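Local coordinates for Alr1585 protein (Nostoc sp., PDB 5C2I) that probably catalyses the hydrogen peroxide-dependent oxidation of dyes and other substrates as a haem-containing DyP-type peroxidase, at residues W228-P233 / R358-I362; L10-D16 / L209-V215. The protein carries 1 engineered substitution. All blocks are in the same frame, centred on the assembly; numbering follows the deposited sequence.

Contact 1: residues W228-P233 / R358-I362. With EDO (1,2-ethanediol), chain G.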
# COMPACT_ATOMS: atom_id res chain seq x y z
N TRP A 228 8.49 -36.74 -6.70
CA TRP A 228 9.13 -36.63 -5.39
C TRP A 228 8.06 -36.71 -4.32
O TRP A 228 7.06 -35.99 -4.39
CB TRP A 228 9.86 -35.29 -5.22
CG TRP A 228 10.31 -35.00 -3.84
CD1 TRP A 228 9.74 -34.10 -2.95
CD2 TRP A 228 11.41 -35.61 -3.12
NE1 TRP A 228 10.46 -34.08 -1.79
CE2 TRP A 228 11.48 -34.99 -1.86
CE3 TRP A 228 12.38 -36.55 -3.45
CZ2 TRP A 228 12.45 -35.34 -0.89
CZ3 TRP A 228 13.35 -36.88 -2.49
CH2 TRP A 228 13.36 -36.30 -1.25
N ASP A 229 8.27 -37.60 -3.34
CA ASP A 229 7.40 -37.70 -2.17
C ASP A 229 7.98 -36.91 -0.99
O ASP A 229 8.95 -37.33 -0.38
CB ASP A 229 7.25 -39.18 -1.79
CG ASP A 229 6.32 -39.42 -0.61
OD1 ASP A 229 5.78 -38.43 -0.04
OD2 ASP A 229 6.12 -40.61 -0.28
N PRO A 230 7.36 -35.75 -0.63
CA PRO A 230 7.88 -34.95 0.47
C PRO A 230 7.47 -35.40 1.89
O PRO A 230 7.97 -34.87 2.87
CB PRO A 230 7.23 -33.60 0.21
CG PRO A 230 5.88 -33.98 -0.29
CD PRO A 230 6.14 -35.16 -1.22
N LYS A 231 6.60 -36.38 2.00
CA LYS A 231 6.24 -36.90 3.29
C LYS A 231 7.44 -37.51 3.99
O LYS A 231 8.38 -37.98 3.36
CB LYS A 231 5.16 -37.98 3.16
CG LYS A 231 3.83 -37.40 2.69
CD LYS A 231 2.68 -38.40 2.69
CE LYS A 231 2.58 -39.54 1.72
NZ LYS A 231 3.24 -39.32 0.44
N ALA A 232 7.41 -37.48 5.31
CA ALA A 232 8.46 -38.11 6.12
C ALA A 232 7.83 -38.77 7.35
O ALA A 232 6.77 -38.33 7.82
CB ALA A 232 9.47 -37.07 6.56
N PRO A 233 8.47 -39.85 7.86
CA PRO A 233 7.92 -40.51 9.05
C PRO A 233 8.17 -39.66 10.27
O PRO A 233 9.14 -38.90 10.32
CB PRO A 233 8.71 -41.81 9.11
CG PRO A 233 10.00 -41.51 8.45
CD PRO A 233 9.70 -40.47 7.39
N ARG A 358 17.01 -40.35 2.27
CA ARG A 358 15.89 -39.52 2.74
C ARG A 358 15.88 -39.34 4.26
O ARG A 358 15.30 -38.38 4.77
CB ARG A 358 14.55 -40.08 2.24
CG ARG A 358 14.34 -39.95 0.74
CD ARG A 358 13.22 -40.88 0.23
NE ARG A 358 11.95 -40.63 0.89
CZ ARG A 358 11.08 -39.67 0.57
NH1 ARG A 358 11.30 -38.86 -0.44
NH2 ARG A 358 9.94 -39.56 1.26
N GLY A 359 16.55 -40.25 4.99
CA GLY A 359 16.60 -40.20 6.43
C GLY A 359 17.49 -39.07 6.94
O GLY A 359 17.43 -38.72 8.13
N HIS A 360 18.28 -38.45 6.04
CA HIS A 360 19.12 -37.32 6.39
C HIS A 360 18.44 -35.97 6.30
O HIS A 360 19.06 -34.95 6.64
CB HIS A 360 20.40 -37.29 5.54
CG HIS A 360 21.20 -38.54 5.58
ND1 HIS A 360 21.77 -39.04 6.75
CD2 HIS A 360 21.47 -39.46 4.62
CE1 HIS A 360 22.41 -40.17 6.48
NE2 HIS A 360 22.21 -40.45 5.19
N ARG A 361 17.19 -35.92 5.86
CA ARG A 361 16.49 -34.65 5.66
C ARG A 361 16.35 -33.88 6.97
O ARG A 361 16.28 -34.47 8.05
CB ARG A 361 15.09 -34.89 5.07
CG ARG A 361 15.04 -35.27 3.59
CD ARG A 361 13.62 -35.53 3.09
NE ARG A 361 13.07 -36.77 3.65
CZ ARG A 361 11.79 -37.16 3.52
NH1 ARG A 361 10.93 -36.41 2.85
NH2 ARG A 361 11.38 -38.29 4.07
N ILE A 362 16.20 -32.57 6.84
CA ILE A 362 15.94 -31.69 7.96
C ILE A 362 14.66 -30.88 7.72
O ILE A 362 14.27 -30.65 6.59
CB ILE A 362 17.10 -30.71 8.18
CG1 ILE A 362 17.38 -29.88 6.93
CG2 ILE A 362 18.36 -31.47 8.63
CD1 ILE A 362 18.30 -28.68 7.19
C1 EDO G . 16.97 -40.47 11.86
O1 EDO G . 18.01 -39.49 11.70
C2 EDO G . 16.28 -40.93 10.58
O2 EDO G . 15.76 -39.89 9.74
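R358 reaches D229 O end-on with both NH1 and NH2, the NH1 bond measuring 2.8 Å and the oxygen lying in the guanidinium plane. R361 treats K231 O likewise, at 3.0 Å from NH1, but that nitrogen stands 57° above the carbonyl plane. The two guanidinium groups are themselves layered: R361 CZ stands 3.8 Å above the R358 guanidinium plane, offset toward its rim. The bend at chi3 of R361 (-70°) brings its NE round to R358 O, 3.0 Å away, a bond that should restrain rotation of the group.

Packing is tightest on the buried side. R358 NH1 sits over the six-membered ring of W228, 3.4 Å from CH2, in a cation-pi contact with planes 60° apart, while A232 CB lies over one face of the R361 guanidinium. With an alanine in place of R361 both donors to K231 O disappear, and that carbonyl would probably be left without its mate and a gap opened beside the R358 guanidinium. The partly exposed side is looser: D229 OD2 is 4.3 Å from R358 NH2, a matter of charge alone.

Within the loop 228-233, K231 NZ makes a local salt bridge to D229 OD1 at 2.7 Å. That same OD1 takes the backbone N of K231, closing an Asx turn. The arginines spring from the ends of a type I turn that leads to I362 of the haem pocket, so an Asx-turn loop and a beta turn meet beside the haem of the DyP C-terminal domain.

Contact 2: residues L10-D16 / L209-V215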
# COMPACT_ATOMS: atom_id res chain seq x y z
N LEU A 10 4.27 -42.68 8.15
CA LEU A 10 3.27 -41.61 8.17
C LEU A 10 2.01 -42.12 7.47
O LEU A 10 2.10 -42.78 6.45
CB LEU A 10 3.82 -40.38 7.45
CG LEU A 10 3.09 -39.06 7.70
CD1 LEU A 10 3.37 -38.59 9.14
CD2 LEU A 10 3.50 -38.02 6.69
N PRO A 11 0.83 -41.80 8.01
CA PRO A 11 -0.35 -42.08 7.20
C PRO A 11 -0.31 -41.39 5.80
O PRO A 11 0.37 -40.36 5.60
CB PRO A 11 -1.50 -41.52 8.03
CG PRO A 11 -0.97 -41.33 9.40
CD PRO A 11 0.51 -41.10 9.26
N GLU A 12 -1.03 -41.97 4.85
CA GLU A 12 -0.99 -41.52 3.46
C GLU A 12 -1.27 -40.03 3.30
O GLU A 12 -0.72 -39.38 2.43
CB GLU A 12 -2.01 -42.33 2.65
CG GLU A 12 -2.06 -42.01 1.17
CD GLU A 12 -0.74 -42.29 0.47
OE1 GLU A 12 0.13 -43.04 0.99
OE2 GLU A 12 -0.59 -41.77 -0.66
N ASP A 13 -2.19 -39.49 4.10
CA ASP A 13 -2.54 -38.07 4.01
C ASP A 13 -1.93 -37.25 5.13
O ASP A 13 -2.31 -36.08 5.32
CB ASP A 13 -4.07 -37.86 4.01
CG ASP A 13 -4.69 -38.38 2.77
OD1 ASP A 13 -4.01 -38.50 1.75
OD2 ASP A 13 -5.87 -38.72 2.82
N GLY A 14 -0.98 -37.83 5.84
CA GLY A 14 -0.38 -37.12 6.97
C GLY A 14 -1.24 -37.22 8.21
O GLY A 14 -2.29 -37.87 8.20
N ILE A 15 -0.81 -36.59 9.28
CA ILE A 15 -1.53 -36.59 10.55
C ILE A 15 -2.65 -35.53 10.45
O ILE A 15 -2.39 -34.36 10.19
CB ILE A 15 -0.58 -36.27 11.77
CG1 ILE A 15 0.74 -37.13 11.84
CG2 ILE A 15 -1.41 -36.21 13.04
CD1 ILE A 15 0.57 -38.60 11.93
N ASP A 16 -3.89 -35.94 10.70
CA ASP A 16 -5.04 -35.03 10.60
C ASP A 16 -5.32 -34.38 11.96
O ASP A 16 -5.88 -35.02 12.86
CB ASP A 16 -6.25 -35.80 10.11
CG ASP A 16 -7.47 -34.91 9.88
OD1 ASP A 16 -7.47 -33.73 10.27
OD2 ASP A 16 -8.46 -35.41 9.36
N LEU A 209 7.11 -33.26 5.14
CA LEU A 209 5.74 -32.93 5.52
C LEU A 209 5.19 -34.01 6.44
O LEU A 209 5.43 -35.21 6.22
CB LEU A 209 4.84 -32.80 4.29
CG LEU A 209 5.36 -31.78 3.25
CD1 LEU A 209 4.35 -31.70 2.10
CD2 LEU A 209 5.53 -30.41 3.88
N PHE A 210 4.37 -33.56 7.40
CA PHE A 210 3.81 -34.43 8.44
C PHE A 210 2.32 -34.28 8.65
O PHE A 210 1.62 -35.26 8.81
CB PHE A 210 4.51 -34.13 9.78
CG PHE A 210 6.00 -34.25 9.71
CD1 PHE A 210 6.61 -35.49 9.74
CD2 PHE A 210 6.79 -33.13 9.58
CE1 PHE A 210 7.99 -35.59 9.65
CE2 PHE A 210 8.16 -33.24 9.47
CZ PHE A 210 8.74 -34.47 9.54
N MET A 211 1.83 -33.05 8.61
CA MET A 211 0.44 -32.76 8.89
C MET A 211 -0.41 -32.75 7.62
O MET A 211 0.05 -32.24 6.57
CB MET A 211 0.31 -31.41 9.63
CG MET A 211 1.14 -31.25 10.89
SD MET A 211 0.78 -32.53 12.10
CE MET A 211 -0.90 -32.21 12.48
N LYS A 212 -1.61 -33.29 7.74
CA LYS A 212 -2.56 -33.37 6.61
C LYS A 212 -2.71 -32.06 5.83
O LYS A 212 -2.73 -32.07 4.59
CB LYS A 212 -3.94 -33.85 7.06
CG LYS A 212 -4.95 -33.99 5.90
CD LYS A 212 -6.26 -34.63 6.32
CE LYS A 212 -7.20 -34.69 5.14
NZ LYS A 212 -8.46 -35.37 5.49
N ARG A 213 -2.84 -30.94 6.53
CA ARG A 213 -3.10 -29.66 5.85
C ARG A 213 -1.96 -29.37 4.88
O ARG A 213 -2.19 -28.91 3.74
CB ARG A 213 -3.23 -28.50 6.84
CG ARG A 213 -4.46 -28.60 7.72
CD ARG A 213 -5.61 -27.82 7.19
NE ARG A 213 -5.24 -26.50 6.69
CZ ARG A 213 -6.05 -25.74 5.95
NH1 ARG A 213 -7.29 -26.15 5.67
NH2 ARG A 213 -5.61 -24.58 5.48
N ASP A 214 -0.73 -29.67 5.30
CA ASP A 214 0.42 -29.50 4.41
C ASP A 214 0.49 -30.53 3.32
O ASP A 214 0.80 -30.20 2.16
CB ASP A 214 1.74 -29.56 5.23
CG ASP A 214 1.94 -28.35 6.15
OD1 ASP A 214 1.39 -27.27 5.89
OD2 ASP A 214 2.69 -28.48 7.14
N VAL A 215 0.27 -31.79 3.68
CA VAL A 215 0.38 -32.89 2.71
C VAL A 215 -0.60 -32.69 1.57
O VAL A 215 -0.24 -32.78 0.40
CB VAL A 215 0.17 -34.26 3.38
CG1 VAL A 215 0.08 -35.37 2.34
CG2 VAL A 215 1.31 -34.57 4.36
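The D16 carboxylate has the aliphatic chain of K212 passing over one of its faces, with K212 CD 3.8 Å from D16 CG. The two side chains run side by side in the same direction, both with CG anti to the backbone N, and the fully extended lysine ends in a long salt bridge, NZ 3.9 Å from D16 OD2. Beside them lies the motif of the contact, a single beta bridge between I15 and M211, bonded in the parallel pattern and set at the N-terminus of helix 212-221, where M211 is the N-cap residue. The oxygens of D16 find nearer partners in E18 N and N19 ND2. The F210 ring leans on A232 and I237, and it is the peptide of F210 that serves segment 10-16.

In the bridge, I15 N donates to F210 O at 2.8 Å, nearly straight (170°) and in the carbonyl plane. I15 O then receives K212 N, in the first turn of the helix, along a line of 178°, although this donor stands above the carbonyl plane. A helix-start N-H is thus satisfied by a loop of the same chain nearly two hundred residues earlier.

An apolar pair flanks the bridge: M211, bent at chi2 and chi3, doubles back so that SD comes within 4.0 Å of I15 CB. Elsewhere, L10 lays CD2 3.4 Å from L209 O. G14, which ends a type I turn from P11, has a positive phi of 81°, and a side chain there would collide with F210 O and V215 CG2.

D13 OD1 forms a salt bridge with R219, but the D13 carbonyl is buried without a hydrogen-bond partner: D13 O meets the CA-H of K212, the heavy atoms 3.0 Å apart, beside V215 CB.

In the fold
Both contacts are partly buried, yet contact 1 lies nearer the chain's centre and approaches the haem, whereas contact 2 sits further out, fastening the N-terminal region to the start of helix 212-221. Their chemistry follows: arginine side chains seek backbone carbonyls in contact 1, while backbone meets backbone in contact 2, with a long salt bridge, D16 to K212, on its partly exposed side. The two are joined through their later and earlier segments: 209-215 carries the start of that helix and 228-233 follows its end. L209 N probably bonds P230 O, and A232 N probably bonds L209 O, while K231 CE packs on E12 O. The loop held in contact 1 therefore also borders contact 2.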